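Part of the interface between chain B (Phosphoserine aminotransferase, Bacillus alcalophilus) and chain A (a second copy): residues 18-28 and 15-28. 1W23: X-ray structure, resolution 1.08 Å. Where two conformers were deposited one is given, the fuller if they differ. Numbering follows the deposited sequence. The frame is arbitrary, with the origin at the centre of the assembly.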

ATOM      1  N   ALA B  18       4.484 -17.229  10.815  1.00  9.41           N
ATOM      2  CA  ALA B  18       3.668 -16.484   9.863  1.00  9.67           C
ATOM      3  C   ALA B  18       4.263 -16.505   8.480  1.00  9.52           C
ATOM      4  O   ALA B  18       3.566 -16.641   7.459  1.00  9.75           O
ATOM      5  CB  ALA B  18       3.509 -15.062  10.354  1.00 10.32           C
ATOM      6  N   LEU B  19       5.592 -16.387   8.382  1.00  9.43           N
ATOM      7  CA  LEU B  19       6.315 -16.429   7.125  1.00  9.50           C
ATOM      8  C   LEU B  19       6.311 -17.835   6.561  1.00  9.58           C
ATOM      9  O   LEU B  19       6.174 -18.005   5.332  1.00 10.14           O
ATOM     10  CB  LEU B  19       7.714 -15.861   7.249  1.00  9.92           C
ATOM     11  CG  LEU B  19       7.784 -14.348   7.168  1.00 10.87           C
ATOM     12  CD1 LEU B  19       9.119 -13.789   7.652  1.00 13.45           C
ATOM     13  CD2 LEU B  19       7.473 -13.845   5.753  1.00 13.09           C
ATOM     14  N   GLU B  20       6.534 -18.843   7.385  1.00  9.65           N
ATOM     15  CA  GLU B  20       6.527 -20.218   6.884  1.00 10.30           C
ATOM     16  C   GLU B  20       5.168 -20.593   6.334  1.00  9.99           C
ATOM     17  O   GLU B  20       5.081 -21.292   5.319  1.00 10.61           O
ATOM     18  CB  GLU B  20       6.987 -21.150   8.004  1.00 11.91           C
ATOM     19  CG  GLU B  20       8.471 -21.018   8.313  1.00 14.88           C
ATOM     20  CD  GLU B  20       8.944 -21.630   9.619  1.00 22.86           C
ATOM     21  OE1 GLU B  20       8.157 -22.290  10.268  1.00 27.53           O
ATOM     22  OE2 GLU B  20      10.140 -21.367   9.970  1.00 40.18           O
ATOM     23  N   ARG B  21       4.112 -20.174   7.005  1.00  9.83           N
ATOM     24  CA  ARG B  21       2.739 -20.403   6.559  1.00  9.94           C
ATOM     25  C   ARG B  21       2.538 -19.760   5.193  1.00  9.62           C
ATOM     26  O   ARG B  21       1.986 -20.369   4.260  1.00 11.14           O
ATOM     27  CB  ARG B  21       1.760 -19.871   7.612  1.00 10.40           C
ATOM     28  CG  ARG B  21       0.283 -19.995   7.235  1.00 10.60           C
ATOM     29  CD  ARG B  21      -0.549 -19.425   8.349  1.00 10.99           C
ATOM     30  NE  ARG B  21      -1.975 -19.578   8.062  1.00 11.50           N
ATOM     31  CZ  ARG B  21      -2.906 -19.039   8.856  1.00 11.10           C
ATOM     32  NH1 ARG B  21      -2.567 -18.318   9.924  1.00 10.85           N
ATOM     33  NH2 ARG B  21      -4.200 -19.261   8.553  1.00 13.28           N
ATOM     34  N   ALA B  22       2.959 -18.501   5.061  1.00  9.51           N
ATOM     35  CA  ALA B  22       2.821 -17.763   3.796  1.00  9.38           C
ATOM     36  C   ALA B  22       3.588 -18.451   2.684  1.00  9.37           C
ATOM     37  O   ALA B  22       3.096 -18.575   1.551  1.00 10.37           O
ATOM     38  CB  ALA B  22       3.289 -16.347   3.974  1.00  9.89           C
ATOM     39  N   GLN B  23       4.802 -18.929   2.984  1.00  9.91           N
ATOM     40  CA  GLN B  23       5.601 -19.622   1.987  1.00  9.82           C
ATOM     41  C   GLN B  23       4.900 -20.884   1.484  1.00 10.14           C
ATOM     42  O   GLN B  23       4.821 -21.116   0.262  1.00 10.48           O
ATOM     43  CB  GLN B  23       6.995 -19.946   2.564  1.00 10.29           C
ATOM     44  CG  GLN B  23       7.934 -20.643   1.551  1.00 10.60           C
ATOM     45  CD  GLN B  23       9.205 -21.074   2.175  1.00 10.96           C
ATOM     46  OE1 GLN B  23       9.187 -21.701   3.255  1.00 12.99           O
ATOM     47  NE2 GLN B  23      10.321 -20.762   1.528  1.00 11.76           N
ATOM     48  N   LYS B  24       4.416 -21.698   2.414  1.00 10.22           N
ATOM     49  CA  LYS B  24       3.843 -22.991   2.066  1.00 10.78           C
ATOM     50  C   LYS B  24       2.685 -22.833   1.094  1.00 11.35           C
ATOM     51  O   LYS B  24       2.511 -23.622   0.163  1.00 12.45           O
ATOM     52  CB  LYS B  24       3.435 -23.722   3.350  1.00 12.51           C
ATOM     53  CG  LYS B  24       2.940 -25.135   3.079  1.00 16.78           C
ATOM     54  CD  LYS B  24       2.680 -25.905   4.372  1.00 25.49           C
ATOM     55  CE  LYS B  24       2.149 -27.314   4.126  1.00 32.16           C
ATOM     56  NZ  LYS B  24       0.789 -27.359   3.533  1.00 45.04           N
ATOM     57  N   GLU B  25       1.829 -21.807   1.327  1.00 10.99           N
ATOM     58  CA  GLU B  25       0.588 -21.648   0.539  1.00 10.77           C
ATOM     59  C   GLU B  25       0.686 -20.512  -0.475  1.00 10.39           C
ATOM     60  O   GLU B  25      -0.339 -20.105  -1.001  1.00 10.67           O
ATOM     61  CB  GLU B  25      -0.619 -21.528   1.447  1.00 11.49           C
ATOM     62  CG  GLU B  25      -0.755 -20.281   2.280  1.00 11.53           C
ATOM     63  CD  GLU B  25      -1.723 -20.368   3.429  1.00 13.49           C
ATOM     64  OE1 GLU B  25      -2.041 -19.320   4.036  1.00 12.37           O
ATOM     65  OE2 GLU B  25      -2.196 -21.477   3.759  1.00 16.13           O
ATOM     66  N   LEU B  26       1.900 -20.050  -0.815  1.00  9.86           N
ATOM     67  CA  LEU B  26       2.051 -18.898  -1.683  1.00  9.57           C
ATOM     68  C   LEU B  26       1.429 -19.112  -3.069  1.00  9.83           C
ATOM     69  O   LEU B  26       1.013 -18.162  -3.713  1.00 10.05           O
ATOM     70  CB  LEU B  26       3.515 -18.463  -1.818  1.00  9.91           C
ATOM     71  CG  LEU B  26       3.693 -16.993  -2.206  1.00  9.91           C
ATOM     72  CD1 LEU B  26       3.423 -16.087  -1.033  1.00 11.84           C
ATOM     73  CD2 LEU B  26       5.085 -16.723  -2.716  1.00 11.18           C
ATOM     74  N   LEU B  27       1.470 -20.369  -3.581  1.00 10.62           N
ATOM     75  CA  LEU B  27       0.962 -20.665  -4.910  1.00 10.96           C
ATOM     76  C   LEU B  27      -0.484 -21.139  -4.908  1.00 10.97           C
ATOM     77  O   LEU B  27      -1.183 -21.115  -5.917  1.00 11.94           O
ATOM     78  CB  LEU B  27       1.833 -21.721  -5.600  1.00 12.02           C
ATOM     79  CG  LEU B  27       3.365 -21.555  -5.549  1.00 12.64           C
ATOM     80  CD1 LEU B  27       4.012 -22.677  -6.345  1.00 15.50           C
ATOM     81  CD2 LEU B  27       3.776 -20.201  -6.068  1.00 14.75           C
ATOM     82  N   ASN B  28      -0.946 -21.673  -3.761  1.00 11.57           N
ATOM     83  CA  ASN B  28      -2.235 -22.337  -3.637  1.00 11.55           C
ATOM     84  C   ASN B  28      -2.834 -22.048  -2.277  1.00 11.17           C
ATOM     85  O   ASN B  28      -2.629 -22.773  -1.296  1.00 12.08           O
ATOM     86  CB  ASN B  28      -2.104 -23.845  -3.822  1.00 12.00           C
ATOM     87  CG  ASN B  28      -3.408 -24.569  -3.673  1.00 13.26           C
ATOM     88  OD1 ASN B  28      -4.471 -23.979  -3.669  1.00 13.21           O
ATOM     89  ND2 ASN B  28      -3.335 -25.889  -3.566  1.00 19.58           N
TER
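Chain A 15-28: PKPALERAQKELLN

Two copies of the same helix-and-turn segment pack against each other in a nearly antiparallel, pseudo-twofold contact, with a reciprocal pair of glutamine hydrogen bonds at the centre and leucines packed around it. In chain A, A:Pro15 holds the N-cap position, residues 16-24 form a helix, and A:Glu25 is the first residue to leave helical phi/psi (-106/17); A:Leu26, A:Leu27 and A:Asn28 lie outside the helix. In chain B, whose helix covers 18-24 here and begins earlier in the chain, B:Glu25 is likewise the first residue to leave helical phi/psi. The N-to-C directions of the two helices differ by 150° (signed crossing angle -150°), and their axes come within 10.0 Å.

The register is symmetric about residue 23: the CA atoms of B:Gln23 and A:Gln23 lie 5.4 Å apart, those of B:Leu19 and A:Leu27 6.9 Å, and those of B:Leu27 and A:Leu19 6.8 Å. Each glutamine is extended, with chi1 and chi2 both t, so that it runs alongside the partner side chain and brings its amide to the partner's backbone. B:Gln23 NE2 donates to A:Gln23 O at 2.9 Å, and A:Gln23 NE2 donates to B:Gln23 O at 2.9 Å, both almost linear at 170° and 169°. Between the two bonds the aliphatic parts of the side chains meet, CG of B:Gln23 lying 3.9 Å from CG of A:Gln23.

A:Leu26, chi1 t and chi2 p, points toward chain B and lays its CD2 against the helix, 3.5 Å from B:Gln23 N, 4.0 Å from B:Ala22 CB and 3.8 Å from B:Leu19 O. B:Leu26 repeats this on chain A, its CD2 3.5 Å from A:Gln23 N and 4.0 Å from A:Ala22 CB. A:Leu27 reaches B:Leu19, CD2 to CB 3.7 Å, and its CD1 lies 3.4 Å from B:Gln23 OE1. The pseudo-twofold equivalent of the first contact, B:Leu27 CD2 to A:Leu19 CB, is also 3.7 Å.

At the edge, A:Lys16 adds a contact through water. Its NZ lies 4.2 Å from B:Leu27 O, and one water spans the two, accepting from A:Lys16 NZ at 2.8 Å and donating to B:Leu27 O at 2.8 Å; a second water makes weak bonds to the same atoms. A:Arg21 and A:Glu25 point away and do not touch chain B here. Together the two stretches bury 711 Å².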

ATOM      1  N   PRO A  15       2.439 -14.193 -13.307  1.00  9.66           N
ATOM      2  CA  PRO A  15       3.231 -15.227 -13.968  1.00 10.18           C
ATOM      3  C   PRO A  15       3.772 -16.176 -12.917  1.00 10.24           C
ATOM      4  O   PRO A  15       4.407 -15.766 -11.956  1.00 11.14           O
ATOM      5  CB  PRO A  15       4.291 -14.464 -14.707  1.00 11.98           C
ATOM      6  CG  PRO A  15       4.344 -13.104 -14.074  1.00 12.18           C
ATOM      7  CD  PRO A  15       3.074 -12.872 -13.372  1.00 10.39           C
ATOM      8  N   LYS A  16       3.534 -17.477 -13.108  1.00 10.09           N
ATOM      9  CA  LYS A  16       3.988 -18.457 -12.097  1.00 10.90           C
ATOM     10  C   LYS A  16       5.492 -18.315 -11.772  1.00 10.30           C
ATOM     11  O   LYS A  16       5.812 -18.424 -10.603  1.00 11.02           O
ATOM     12  CB  LYS A  16       3.650 -19.857 -12.556  0.60 13.57           C
ATOM     13  CG  LYS A  16       3.853 -20.904 -11.499  0.60 14.76           C
ATOM     14  CD  LYS A  16       2.820 -20.828 -10.390  0.60 19.18           C
ATOM     15  CE  LYS A  16       1.515 -21.448 -10.870  0.60 18.80           C
ATOM     16  NZ  LYS A  16       0.519 -21.595  -9.762  0.60 25.90           N
ATOM     17  N   PRO A  17       6.393 -18.061 -12.717  1.00 10.46           N
ATOM     18  CA  PRO A  17       7.811 -17.967 -12.307  1.00 10.89           C
ATOM     19  C   PRO A  17       8.051 -16.875 -11.292  1.00 10.25           C
ATOM     20  O   PRO A  17       8.962 -17.015 -10.457  1.00 10.63           O
ATOM     21  CB  PRO A  17       8.572 -17.720 -13.606  1.00 13.66           C
ATOM     22  CG  PRO A  17       7.638 -18.071 -14.661  1.00 17.10           C
ATOM     23  CD  PRO A  17       6.244 -18.065 -14.189  1.00 11.96           C
ATOM     24  N   ALA A  18       7.302 -15.772 -11.328  1.00 10.23           N
ATOM     25  CA  ALA A  18       7.514 -14.680 -10.366  1.00  9.60           C
ATOM     26  C   ALA A  18       7.119 -15.140  -8.951  1.00  9.50           C
ATOM     27  O   ALA A  18       7.751 -14.774  -7.954  1.00  9.62           O
ATOM     28  CB  ALA A  18       6.737 -13.457 -10.791  1.00 10.47           C
ATOM     29  N   LEU A  19       6.030 -15.910  -8.875  1.00  9.39           N
ATOM     30  CA  LEU A  19       5.551 -16.464  -7.611  1.00  9.52           C
ATOM     31  C   LEU A  19       6.469 -17.566  -7.119  1.00  9.89           C
ATOM     32  O   LEU A  19       6.717 -17.648  -5.896  1.00  9.90           O
ATOM     33  CB  LEU A  19       4.101 -16.965  -7.737  1.00 10.24           C
ATOM     34  CG  LEU A  19       3.032 -15.856  -7.777  1.00 10.23           C
ATOM     35  CD1 LEU A  19       1.724 -16.454  -8.294  1.00 12.25           C
ATOM     36  CD2 LEU A  19       2.845 -15.239  -6.420  1.00 12.53           C
ATOM     37  N   GLU A  20       6.922 -18.460  -7.984  1.00 10.09           N
ATOM     38  CA  GLU A  20       7.830 -19.521  -7.572  1.00 10.07           C
ATOM     39  C   GLU A  20       9.133 -18.959  -7.053  1.00  9.57           C
ATOM     40  O   GLU A  20       9.659 -19.443  -6.062  1.00 10.45           O
ATOM     41  CB  GLU A  20       8.050 -20.483  -8.728  1.00 11.54           C
ATOM     42  CG  GLU A  20       6.851 -21.347  -9.075  1.00 13.06           C
ATOM     43  CD  GLU A  20       6.857 -22.053 -10.391  1.00 18.23           C
ATOM     44  OE1 GLU A  20       7.510 -21.555 -11.324  1.00 21.95           O
ATOM     45  OE2 GLU A  20       6.164 -23.076 -10.556  1.00 22.79           O
ATOM     46  N   ARG A  21       9.654 -17.926  -7.709  1.00  9.93           N
ATOM     47  CA  ARG A  21      10.854 -17.220  -7.233  1.00 10.31           C
ATOM     48  C   ARG A  21      10.622 -16.639  -5.841  1.00  9.77           C
ATOM     49  O   ARG A  21      11.426 -16.810  -4.942  1.00 10.78           O
ATOM     50  CB  ARG A  21      11.224 -16.138  -8.263  1.00 10.50           C
ATOM     51  CG  ARG A  21      12.411 -15.278  -7.931  1.00 10.77           C
ATOM     52  CD  ARG A  21      12.664 -14.279  -9.050  1.00 11.27           C
ATOM     53  NE  ARG A  21      13.843 -13.477  -8.793  1.00 11.52           N
ATOM     54  CZ  ARG A  21      14.196 -12.448  -9.580  1.00 11.36           C
ATOM     55  NH1 ARG A  21      13.438 -12.091 -10.645  1.00 11.12           N
ATOM     56  NH2 ARG A  21      15.315 -11.773  -9.310  1.00 12.30           N
ATOM     57  N   ALA A  22       9.482 -15.951  -5.697  1.00  9.49           N
ATOM     58  CA  ALA A  22       9.189 -15.352  -4.391  1.00  9.69           C
ATOM     59  C   ALA A  22       9.065 -16.423  -3.306  1.00  9.46           C
ATOM     60  O   ALA A  22       9.519 -16.240  -2.163  1.00 10.52           O
ATOM     61  CB  ALA A  22       7.883 -14.565  -4.494  1.00 10.30           C
ATOM     62  N   GLN A  23       8.407 -17.542  -3.611  1.00  9.46           N
ATOM     63  CA  GLN A  23       8.245 -18.623  -2.648  1.00  9.80           C
ATOM     64  C   GLN A  23       9.619 -19.145  -2.191  1.00 10.25           C
ATOM     65  O   GLN A  23       9.855 -19.329  -1.005  1.00 10.91           O
ATOM     66  CB  GLN A  23       7.421 -19.745  -3.246  1.00  9.89           C
ATOM     67  CG  GLN A  23       7.131 -20.877  -2.267  1.00 10.16           C
ATOM     68  CD  GLN A  23       6.375 -22.003  -2.918  1.00 11.30           C
ATOM     69  OE1 GLN A  23       6.709 -22.465  -4.035  1.00 12.61           O
ATOM     70  NE2 GLN A  23       5.326 -22.484  -2.286  1.00 12.14           N
ATOM     71  N   LYS A  24      10.490 -19.432  -3.164  1.00 10.42           N
ATOM     72  CA  LYS A  24      11.765 -20.054  -2.849  1.00 11.16           C
ATOM     73  C   LYS A  24      12.577 -19.211  -1.896  1.00 11.46           C
ATOM     74  O   LYS A  24      13.219 -19.765  -0.990  1.00 12.99           O
ATOM     75  CB  LYS A  24      12.546 -20.318  -4.156  1.00 13.14           C
ATOM     76  CG  LYS A  24      13.826 -21.108  -3.954  1.00 18.37           C
ATOM     77  CD  LYS A  24      14.503 -21.271  -5.355  1.00 25.43           C
ATOM     78  CE  LYS A  24      15.781 -22.120  -5.283  1.00 44.38           C
ATOM     79  NZ  LYS A  24      16.198 -22.570  -6.670  1.00 65.41           N
ATOM     80  N   GLU A  25      12.567 -17.906  -2.059  1.00 11.12           N
ATOM     81  CA  GLU A  25      13.405 -17.008  -1.266  1.00 11.27           C
ATOM     82  C   GLU A  25      12.617 -16.223  -0.205  1.00 10.52           C
ATOM     83  O   GLU A  25      13.146 -15.240   0.331  1.00 11.46           O
ATOM     84  CB  GLU A  25      14.271 -16.092  -2.164  1.00 11.56           C
ATOM     85  CG  GLU A  25      13.511 -15.048  -2.987  1.00 11.78           C
ATOM     86  CD  GLU A  25      14.293 -14.452  -4.151  1.00 11.91           C
ATOM     87  OE1 GLU A  25      13.807 -13.502  -4.763  1.00 12.34           O
ATOM     88  OE2 GLU A  25      15.406 -14.886  -4.485  1.00 16.01           O
ATOM     89  N   LEU A  26      11.408 -16.652   0.137  1.00 10.31           N
ATOM     90  CA  LEU A  26      10.548 -15.869   1.045  1.00 10.26           C
ATOM     91  C   LEU A  26      11.184 -15.704   2.410  1.00 10.56           C
ATOM     92  O   LEU A  26      10.886 -14.705   3.069  1.00 11.06           O
ATOM     93  CB  LEU A  26       9.151 -16.476   1.189  1.00 10.16           C
ATOM     94  CG  LEU A  26       8.102 -15.471   1.619  1.00  9.94           C
ATOM     95  CD1 LEU A  26       7.733 -14.514   0.516  1.00 12.09           C
ATOM     96  CD2 LEU A  26       6.821 -16.183   2.107  1.00 11.38           C
ATOM     97  N   LEU A  27      11.963 -16.683   2.873  1.00 10.77           N
ATOM     98  CA  LEU A  27      12.535 -16.617   4.202  1.00 10.90           C
ATOM     99  C   LEU A  27      13.968 -16.123   4.222  1.00 10.89           C
ATOM    100  O   LEU A  27      14.463 -15.687   5.284  1.00 12.19           O
ATOM    101  CB  LEU A  27      12.517 -18.026   4.850  1.00 12.49           C
ATOM    102  CG  LEU A  27      11.223 -18.793   4.752  1.00 12.77           C
ATOM    103  CD1 LEU A  27      11.319 -20.172   5.458  1.00 14.85           C
ATOM    104  CD2 LEU A  27      10.082 -17.988   5.305  1.00 15.08           C
ATOM    105  N   ASN A  28      14.679 -16.212   3.100  1.00 12.17           N
ATOM    106  CA  ASN A  28      16.102 -15.882   3.004  1.00 11.94           C
ATOM    107  C   ASN A  28      16.364 -15.191   1.683  1.00 11.54           C
ATOM    108  O   ASN A  28      16.646 -15.906   0.676  1.00 12.65           O
ATOM    109  CB  ASN A  28      16.924 -17.144   3.184  1.00 12.54           C
ATOM    110  CG  ASN A  28      18.414 -16.914   2.944  1.00 12.92           C
ATOM    111  OD1 ASN A  28      18.895 -15.776   2.995  1.00 12.69           O
ATOM    112  ND2 ASN A  28      19.126 -17.986   2.611  1.00 18.21           N
TER
HETATM  113  O   HOH W   1      -0.347 -19.556  -8.117  1.00 14.31           O
HETATM  114  O   HOH W   2      -1.619 -23.087  -8.665  1.00 48.29           O